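Local coordinates for protein UDP-N-Acetylenolpyruvylglucosamine Reductase (Thermus caldophilus, PDB 2GQT) that catalyses the NADPH-dependent, FAD-mediated reduction of UDP-N-acetylenolpyruvylglucosamine to UDP-N-acetylmuramate, a step in building the peptidoglycan of the bacterial cell wall, at residues A[72-77]-A[167-172]; A[103-108]-A[186-191]. One frame throughout, in Å; residues are numbered along the deposited sequence.

Contact 1 of 2, residues A[72-77]-A[167-172]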
loop_
_atom_site.group_PDB
_atom_site.type_symbol
_atom_site.label_atom_id
_atom_site.label_comp_id
_atom_site.label_asym_id
_atom_site.label_seq_id
_atom_site.Cartn_x
_atom_site.Cartn_y
_atom_site.Cartn_z
ATOM N N TYR A 72 -11.133 15.182 0.218
ATOM C CA TYR A 72 -12.046 14.129 -0.186
ATOM C C TYR A 72 -13.492 14.481 0.100
ATOM O O TYR A 72 -13.803 15.254 1.019
ATOM C CB TYR A 72 -11.695 12.791 0.498
ATOM C CG TYR A 72 -11.880 12.819 2.001
ATOM C CD1 TYR A 72 -13.069 12.370 2.590
ATOM C CD2 TYR A 72 -10.880 13.320 2.839
ATOM C CE1 TYR A 72 -13.245 12.414 3.964
ATOM C CE2 TYR A 72 -11.058 13.363 4.210
ATOM C CZ TYR A 72 -12.238 12.906 4.767
ATOM O OH TYR A 72 -12.415 12.949 6.133
ATOM N N ASP A 73 -14.374 13.890 -0.687
ATOM C CA ASP A 73 -15.805 13.912 -0.443
ATOM C C ASP A 73 -16.267 12.498 -0.775
ATOM O O ASP A 73 -16.100 12.058 -1.912
ATOM C CB ASP A 73 -16.467 14.944 -1.372
ATOM C CG ASP A 73 -17.959 15.113 -1.127
ATOM O OD1 ASP A 73 -18.624 14.172 -0.660
ATOM O OD2 ASP A 73 -18.476 16.209 -1.437
ATOM N N LEU A 74 -16.826 11.771 0.193
ATOM C CA LEU A 74 -17.251 10.388 -0.066
ATOM C C LEU A 74 -18.234 10.244 -1.221
ATOM O O LEU A 74 -18.294 9.198 -1.866
ATOM C CB LEU A 74 -17.883 9.765 1.175
ATOM C CG LEU A 74 -16.941 9.402 2.318
ATOM C CD1 LEU A 74 -17.785 9.054 3.517
ATOM C CD2 LEU A 74 -16.001 8.246 1.955
ATOM N N LYS A 75 -19.012 11.290 -1.465
ATOM C CA LYS A 75 -20.014 11.271 -2.523
ATOM C C LYS A 75 -19.531 12.025 -3.763
ATOM O O LYS A 75 -20.306 12.276 -4.695
ATOM C CB LYS A 75 -21.336 11.838 -2.000
ATOM C CG LYS A 75 -22.004 10.954 -0.948
ATOM C CD LYS A 75 -23.261 11.598 -0.377
ATOM C CE LYS A 75 -24.007 10.645 0.542
ATOM N NZ LYS A 75 -24.443 9.403 -0.158
ATOM N N GLY A 76 -18.246 12.374 -3.772
ATOM C CA GLY A 76 -17.636 13.049 -4.913
ATOM C C GLY A 76 -16.225 12.552 -5.145
ATOM O O GLY A 76 -15.961 11.354 -5.067
ATOM N N TRP A 77 -15.320 13.474 -5.441
ATOM C CA TRP A 77 -13.940 13.091 -5.697
ATOM C C TRP A 77 -13.157 12.937 -4.407
ATOM O O TRP A 77 -13.315 13.725 -3.456
ATOM C CB TRP A 77 -13.274 14.097 -6.632
ATOM C CG TRP A 77 -13.757 13.951 -8.046
ATOM C CD1 TRP A 77 -14.746 14.667 -8.657
ATOM C CD2 TRP A 77 -13.301 12.993 -9.005
ATOM N NE1 TRP A 77 -14.920 14.222 -9.946
ATOM C CE2 TRP A 77 -14.046 13.194 -10.185
ATOM C CE3 TRP A 77 -12.321 11.985 -8.983
ATOM C CZ2 TRP A 77 -13.834 12.433 -11.344
ATOM C CZ3 TRP A 77 -12.117 11.225 -10.128
ATOM C CH2 TRP A 77 -12.878 11.445 -11.285
ATOM N N LEU A 167 -15.716 6.839 -5.533
ATOM C CA LEU A 167 -16.008 5.576 -4.880
ATOM C C LEU A 167 -17.408 5.079 -5.208
ATOM O O LEU A 167 -18.325 5.874 -5.467
ATOM C CB LEU A 167 -15.825 5.710 -3.363
ATOM C CG LEU A 167 -14.440 6.127 -2.862
ATOM C CD1 LEU A 167 -14.476 6.365 -1.357
ATOM C CD2 LEU A 167 -13.369 5.101 -3.194
ATOM N N LYS A 168 -17.566 3.760 -5.178
ATOM C CA LYS A 168 -18.848 3.111 -5.392
ATOM C C LYS A 168 -19.375 2.671 -4.032
ATOM O O LYS A 168 -18.908 1.679 -3.470
ATOM C CB LYS A 168 -18.666 1.907 -6.321
ATOM C CG LYS A 168 -19.958 1.208 -6.694
ATOM C CD LYS A 168 -19.676 -0.050 -7.497
ATOM C CE LYS A 168 -20.947 -0.815 -7.800
ATOM N NZ LYS A 168 -20.658 -2.022 -8.617
ATOM N N LEU A 169 -20.316 3.435 -3.489
ATOM C CA LEU A 169 -20.834 3.191 -2.142
ATOM C C LEU A 169 -22.351 3.149 -2.142
ATOM O O LEU A 169 -22.997 3.750 -3.010
ATOM C CB LEU A 169 -20.348 4.269 -1.172
ATOM C CG LEU A 169 -18.843 4.545 -1.110
ATOM C CD1 LEU A 169 -18.547 5.792 -0.293
ATOM C CD2 LEU A 169 -18.083 3.342 -0.562
ATOM N N LYS A 170 -22.910 2.446 -1.160
ATOM C CA LYS A 170 -24.352 2.230 -1.068
ATOM C C LYS A 170 -24.821 2.464 0.360
ATOM O O LYS A 170 -24.148 2.082 1.315
ATOM C CB LYS A 170 -24.699 0.805 -1.495
ATOM C CG LYS A 170 -26.112 0.635 -2.050
ATOM C CD LYS A 170 -26.172 0.906 -3.557
ATOM C CE LYS A 170 -25.837 -0.338 -4.382
ATOM N NZ LYS A 170 -26.941 -1.345 -4.367
ATOM N N GLU A 171 -25.993 3.074 0.504
ATOM C CA GLU A 171 -26.538 3.374 1.824
ATOM C C GLU A 171 -26.923 2.109 2.590
ATOM O O GLU A 171 -27.636 1.249 2.065
ATOM C CB GLU A 171 -27.739 4.314 1.705
ATOM C CG GLU A 171 -27.378 5.691 1.169
ATOM C CD GLU A 171 -28.572 6.615 1.016
ATOM O OE1 GLU A 171 -28.360 7.802 0.689
ATOM O OE2 GLU A 171 -29.720 6.164 1.218
ATOM N N ARG A 172 -26.424 2.002 3.818
ATOM C CA ARG A 172 -26.755 0.914 4.738
ATOM C C ARG A 172 -26.752 1.463 6.159
ATOM O O ARG A 172 -26.074 2.454 6.430
ATOM C CB ARG A 172 -25.729 -0.220 4.643
ATOM C CG ARG A 172 -25.908 -1.170 3.474
ATOM C CD ARG A 172 -25.193 -2.490 3.736
ATOM N NE ARG A 172 -25.876 -3.611 3.096
ATOM C CZ ARG A 172 -25.574 -4.108 1.898
ATOM N NH1 ARG A 172 -24.578 -3.597 1.180
ATOM N NH2 ARG A 172 -26.271 -5.128 1.418
HETATM O O HOH W 1 -17.026 9.038 -4.288
HETATM O O HOH W 2 -26.339 8.763 2.056
#

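Contact 2 of 2, residues A[103-108]-A[186-191]. With FAD (flavin-adenine dinucleotide), chain C.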
loop_
_atom_site.group_PDB
_atom_site.type_symbol
_atom_site.label_atom_id
_atom_site.label_comp_id
_atom_site.label_asym_id
_atom_site.label_seq_id
_atom_site.Cartn_x
_atom_site.Cartn_y
_atom_site.Cartn_z
ATOM N N LEU A 103 -10.778 -2.679 5.571
ATOM C CA LEU A 103 -10.293 -2.409 6.919
ATOM C C LEU A 103 -8.980 -3.135 7.173
ATOM O O LEU A 103 -8.819 -4.312 6.822
ATOM C CB LEU A 103 -11.338 -2.831 7.957
ATOM C CG LEU A 103 -11.021 -2.604 9.441
ATOM C CD1 LEU A 103 -10.927 -1.111 9.772
ATOM C CD2 LEU A 103 -12.074 -3.254 10.317
ATOM N N GLY A 104 -8.043 -2.425 7.794
ATOM C CA GLY A 104 -6.766 -3.022 8.159
ATOM C C GLY A 104 -5.688 -2.905 7.099
ATOM O O GLY A 104 -4.573 -3.384 7.300
ATOM N N ILE A 105 -6.000 -2.240 5.987
ATOM C CA ILE A 105 -5.020 -2.001 4.927
ATOM C C ILE A 105 -4.493 -0.567 5.047
ATOM O O ILE A 105 -5.219 0.385 4.768
ATOM C CB ILE A 105 -5.627 -2.215 3.532
ATOM C CG1 ILE A 105 -6.255 -3.608 3.436
ATOM C CG2 ILE A 105 -4.540 -2.014 2.466
ATOM C CD1 ILE A 105 -6.992 -3.883 2.141
ATOM N N PRO A 106 -3.232 -0.400 5.479
ATOM C CA PRO A 106 -2.717 0.939 5.783
ATOM C C PRO A 106 -2.175 1.661 4.538
ATOM O O PRO A 106 -1.003 2.049 4.482
ATOM C CB PRO A 106 -1.610 0.636 6.799
ATOM C CG PRO A 106 -1.065 -0.643 6.343
ATOM C CD PRO A 106 -2.227 -1.439 5.771
ATOM N N ALA A 107 -3.048 1.844 3.552
ATOM C CA ALA A 107 -2.694 2.384 2.253
ATOM C C ALA A 107 -3.133 3.834 2.101
ATOM O O ALA A 107 -4.132 4.251 2.702
ATOM C CB ALA A 107 -3.380 1.563 1.181
ATOM N N GLN A 108 -2.449 4.589 1.242
ATOM C CA GLN A 108 -3.109 5.718 0.596
ATOM C C GLN A 108 -4.003 5.174 -0.517
ATOM O O GLN A 108 -3.764 4.088 -1.057
ATOM C CB GLN A 108 -2.101 6.692 0.002
ATOM C CG GLN A 108 -1.444 7.594 1.018
ATOM C CD GLN A 108 -0.489 8.571 0.380
ATOM O OE1 GLN A 108 -0.540 8.816 -0.835
ATOM N NE2 GLN A 108 0.382 9.158 1.201
ATOM N N ARG A 186 -11.975 -9.359 13.220
ATOM C CA ARG A 186 -11.819 -10.707 13.772
ATOM C C ARG A 186 -10.928 -11.565 12.876
ATOM O O ARG A 186 -10.032 -12.254 13.362
ATOM C CB ARG A 186 -13.183 -11.388 13.983
ATOM C CG ARG A 186 -13.107 -12.677 14.825
ATOM C CD ARG A 186 -14.211 -13.682 14.467
ATOM N NE ARG A 186 -14.135 -14.048 13.054
ATOM C CZ ARG A 186 -13.321 -14.974 12.551
ATOM N NH1 ARG A 186 -12.516 -15.680 13.347
ATOM N NH2 ARG A 186 -13.312 -15.201 11.245
ATOM N N ALA A 187 -11.161 -11.500 11.571
ATOM C CA ALA A 187 -10.396 -12.273 10.604
ATOM C C ALA A 187 -8.908 -11.908 10.576
ATOM O O ALA A 187 -8.079 -12.744 10.240
ATOM C CB ALA A 187 -11.003 -12.134 9.220
ATOM N N ARG A 188 -8.583 -10.673 10.952
ATOM C CA ARG A 188 -7.197 -10.164 10.948
ATOM C C ARG A 188 -6.480 -10.330 12.296
ATOM O O ARG A 188 -5.311 -9.932 12.431
ATOM C CB ARG A 188 -7.170 -8.690 10.503
ATOM C CG ARG A 188 -7.887 -8.385 9.176
ATOM C CD ARG A 188 -7.580 -6.965 8.692
ATOM N NE ARG A 188 -6.183 -6.894 8.292
ATOM C CZ ARG A 188 -5.724 -6.639 7.068
ATOM N NH1 ARG A 188 -6.531 -6.290 6.071
ATOM N NH2 ARG A 188 -4.420 -6.680 6.865
ATOM N N LYS A 189 -7.148 -10.945 13.274
ATOM C CA LYS A 189 -6.629 -11.028 14.654
ATOM C C LYS A 189 -5.253 -11.689 14.779
ATOM O O LYS A 189 -4.466 -11.343 15.669
ATOM C CB LYS A 189 -7.638 -11.740 15.566
ATOM C CG LYS A 189 -7.582 -11.323 17.038
ATOM C CD LYS A 189 -6.762 -12.281 17.901
ATOM C CE LYS A 189 -7.518 -13.569 18.201
ATOM N NZ LYS A 189 -6.676 -14.519 18.975
ATOM N N GLY A 190 -4.967 -12.640 13.893
ATOM C CA GLY A 190 -3.701 -13.380 13.932
ATOM C C GLY A 190 -2.483 -12.663 13.373
ATOM O O GLY A 190 -1.370 -13.184 13.434
ATOM N N GLN A 191 -2.686 -11.479 12.806
ATOM C CA GLN A 191 -1.586 -10.679 12.280
ATOM C C GLN A 191 -0.879 -9.965 13.442
ATOM O O GLN A 191 -1.480 -9.778 14.506
ATOM C CB GLN A 191 -2.118 -9.715 11.212
ATOM C CG GLN A 191 -2.674 -10.491 10.002
ATOM C CD GLN A 191 -3.506 -9.664 9.037
ATOM O OE1 GLN A 191 -3.330 -8.450 8.913
ATOM N NE2 GLN A 191 -4.414 -10.333 8.330
HETATM P PA FAD C . 3.249 2.225 -1.227
HETATM O O1A FAD C . 3.770 1.091 -0.447
HETATM O O2A FAD C . 3.680 3.605 -0.913
HETATM O O5B FAD C . 3.495 2.000 -2.778
HETATM C C5B FAD C . 3.152 0.740 -3.368
HETATM C C4B FAD C . 3.133 0.866 -4.876
HETATM O O4B FAD C . 2.074 1.773 -5.247
HETATM C C3B FAD C . 4.423 1.440 -5.479
HETATM O O3B FAD C . 4.589 0.863 -6.775
HETATM C C2B FAD C . 4.094 2.923 -5.599
HETATM O O2B FAD C . 4.868 3.567 -6.610
HETATM C C1B FAD C . 2.642 2.858 -6.023
HETATM N N9A FAD C . 1.845 4.071 -5.749
HETATM C C8A FAD C . 1.618 4.633 -4.550
HETATM N N7A FAD C . 0.830 5.698 -4.713
HETATM C C5A FAD C . 0.530 5.799 -6.013
HETATM C C6A FAD C . -0.216 6.692 -6.790
HETATM N N6A FAD C . -0.883 7.729 -6.267
HETATM N N1A FAD C . -0.286 6.481 -8.120
HETATM C C2A FAD C . 0.362 5.457 -8.695
HETATM N N3A FAD C . 1.097 4.589 -8.006
HETATM C C4A FAD C . 1.187 4.762 -6.673
HETATM N N1 FAD C . -2.383 -5.348 1.075
HETATM C C2 FAD C . -3.544 -5.965 0.660
HETATM O O2 FAD C . -3.798 -6.043 -0.534
HETATM N N3 FAD C . -4.408 -6.523 1.598
HETATM C C4 FAD C . -4.149 -6.454 2.961
HETATM O O4 FAD C . -4.945 -6.951 3.764
HETATM C C4X FAD C . -2.979 -5.818 3.371
HETATM N N5 FAD C . -2.674 -5.735 4.728
HETATM C C5X FAD C . -1.529 -5.037 5.133
HETATM C C6 FAD C . -1.268 -4.900 6.497
HETATM C C7 FAD C . -0.148 -4.202 6.938
HETATM C C7M FAD C . 0.111 -4.054 8.442
HETATM C C8 FAD C . 0.723 -3.644 5.995
HETATM C C8M FAD C . 1.967 -2.875 6.462
HETATM C C9 FAD C . 0.466 -3.789 4.634
HETATM C C9A FAD C . -0.658 -4.483 4.186
HETATM N N10 FAD C . -0.929 -4.636 2.816
HETATM C C10 FAD C . -2.105 -5.273 2.425
HETATM C "C1'" FAD C . 0.010 -4.160 1.767
HETATM C "C2'" FAD C . -0.201 -2.678 1.417
HETATM O "O2'" FAD C . -0.920 -2.001 2.467
HETATM C "C3'" FAD C . -0.972 -2.492 0.109
HETATM O "O3'" FAD C . -0.228 -3.062 -0.977
HETATM C "C4'" FAD C . -1.280 -1.014 -0.164
HETATM O "O4'" FAD C . -2.182 -0.917 -1.269
HETATM C "C5'" FAD C . -0.039 -0.176 -0.458
HETATM O "O5'" FAD C . -0.458 1.189 -0.485
HETATM P P FAD C . 0.567 2.336 -0.059
HETATM O O1P FAD C . -0.142 3.617 -0.239
HETATM O O2P FAD C . 1.215 2.038 1.237
HETATM O O3P FAD C . 1.625 2.182 -1.257
#

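Contact 1 of 2, residues A[72-77]-A[167-172]
Leu-74 meets Leu-167 and Leu-169 in a small apolar contact near the protein surface, where a turn leading into strand 77-79 lies against the last part of strand 161-171, its antiparallel neighbour in the sheet. It illustrates how a turn can be joined to a strand by direct leucine packing and by water-bridged polar groups together. One methyl of Leu-74, CD2, does the touching: it lies 4.1 Å from CD1 of Leu-167 and 4.2 Å from CD1 of Leu-169, the latter side chain running nearly at right angles to that of Leu-74. With chi1 at -73°, CG of Leu-74 sits beside its own backbone N, and the branch that follows carries CD2 to the two strand leucines. CD1 of Leu-169 also rests 3.8 Å from the carbonyl O of Leu-74. Helix 84-93 adds Leu-87 and Glu-90 as neighbours of Leu-74, while Leu-96 touches Leu-169.

The turn is shaped from within. It is a type I beta turn from Asp-73 to Gly-76, and OD1 of Asp-73 accepts a hydrogen bond from the backbone N of Lys-75 at 3.0 Å, forming an Asx turn, the N-H arriving 36° out of the carboxylate plane. Polar links to the strand run through solvent. One water accepts from N of Leu-167 at 2.8 Å and lies within donating distance of the carbonyl oxygens of Leu-74 and Gly-76. A second water accepts from NZ of Lys-75 at 3.0 Å and donates to OE1 of Glu-171 at 2.6 Å, bridging opposite charges too far apart for a salt bridge. The leucines thus supply direct packing, whereas the exposed charges probably add only a modest, water-screened attraction.

Contact 2 of 2, residues A[103-108]-A[186-191]
Arg-188 starts with CG opposite its carbonyl carbon (chi1 -52°) and then bends at chi3 (69°), which brings its guanidinium up against Leu-103, Gly-104 and the flavin of FAD. NH1 donates to flavin O4 at 2.9 Å and, weakly, to the carbonyl O of Leu-103, while NH2 reaches flavin N5 at 2.9 Å. O4 and C4X of the flavin thus lie at the guanidinium's edge, and O of Gly-104 sits over one face without a hydrogen bond. From its own turn, Gln-191 steadies the group: OE1 accepts a hydrogen bond from NH2 of Arg-188 at 2.9 Å, on a lone pair and in the carbonyl plane, and a weak one from NE.

A CB on Gly-104 would collide with NE of Arg-188 and, at its backbone angles, with the carbonyl O of Leu-103. Ile-105 lays CG1 3.6 Å from flavin C4, and Pro-106 brings CG to 3.5 Å from C8. N of Gln-108, at the N-cap of helix 109-114, donates to phosphate oxygen O1P at 2.9 Å. Losing the guanidinium to an alanine here would probably leave flavin N5 and O4 without these donors and Gln-191 free to turn. The positive charge there would probably draw electron density to N5 and O4 and favour hydride uptake. Loop and arginine together form part of the FAD pocket of this MurB-family reductase, close to Cys-199, the probable proton donor.

Followed from the N terminus, the two contacts show how crossed, rather than nested, connections knit a fold together. The chain passes 72-77, enters strand 77-79 and helix 84-93, and reaches 103-108 before contact 1 has closed. Contact 1 closes when strand 161-171 returns to the turn at 72-77. Helix 174-187 follows, and its end delivers 186-191 to 103-108, closing contact 2. The segments therefore alternate along the sequence. Contact 1 ties the turn before strand 77-79 to the end of strand 161-171; contact 2 brings the FAD-binding and C-terminal family regions together at the flavin. Their centres lie about 22 Å apart, and they do not touch.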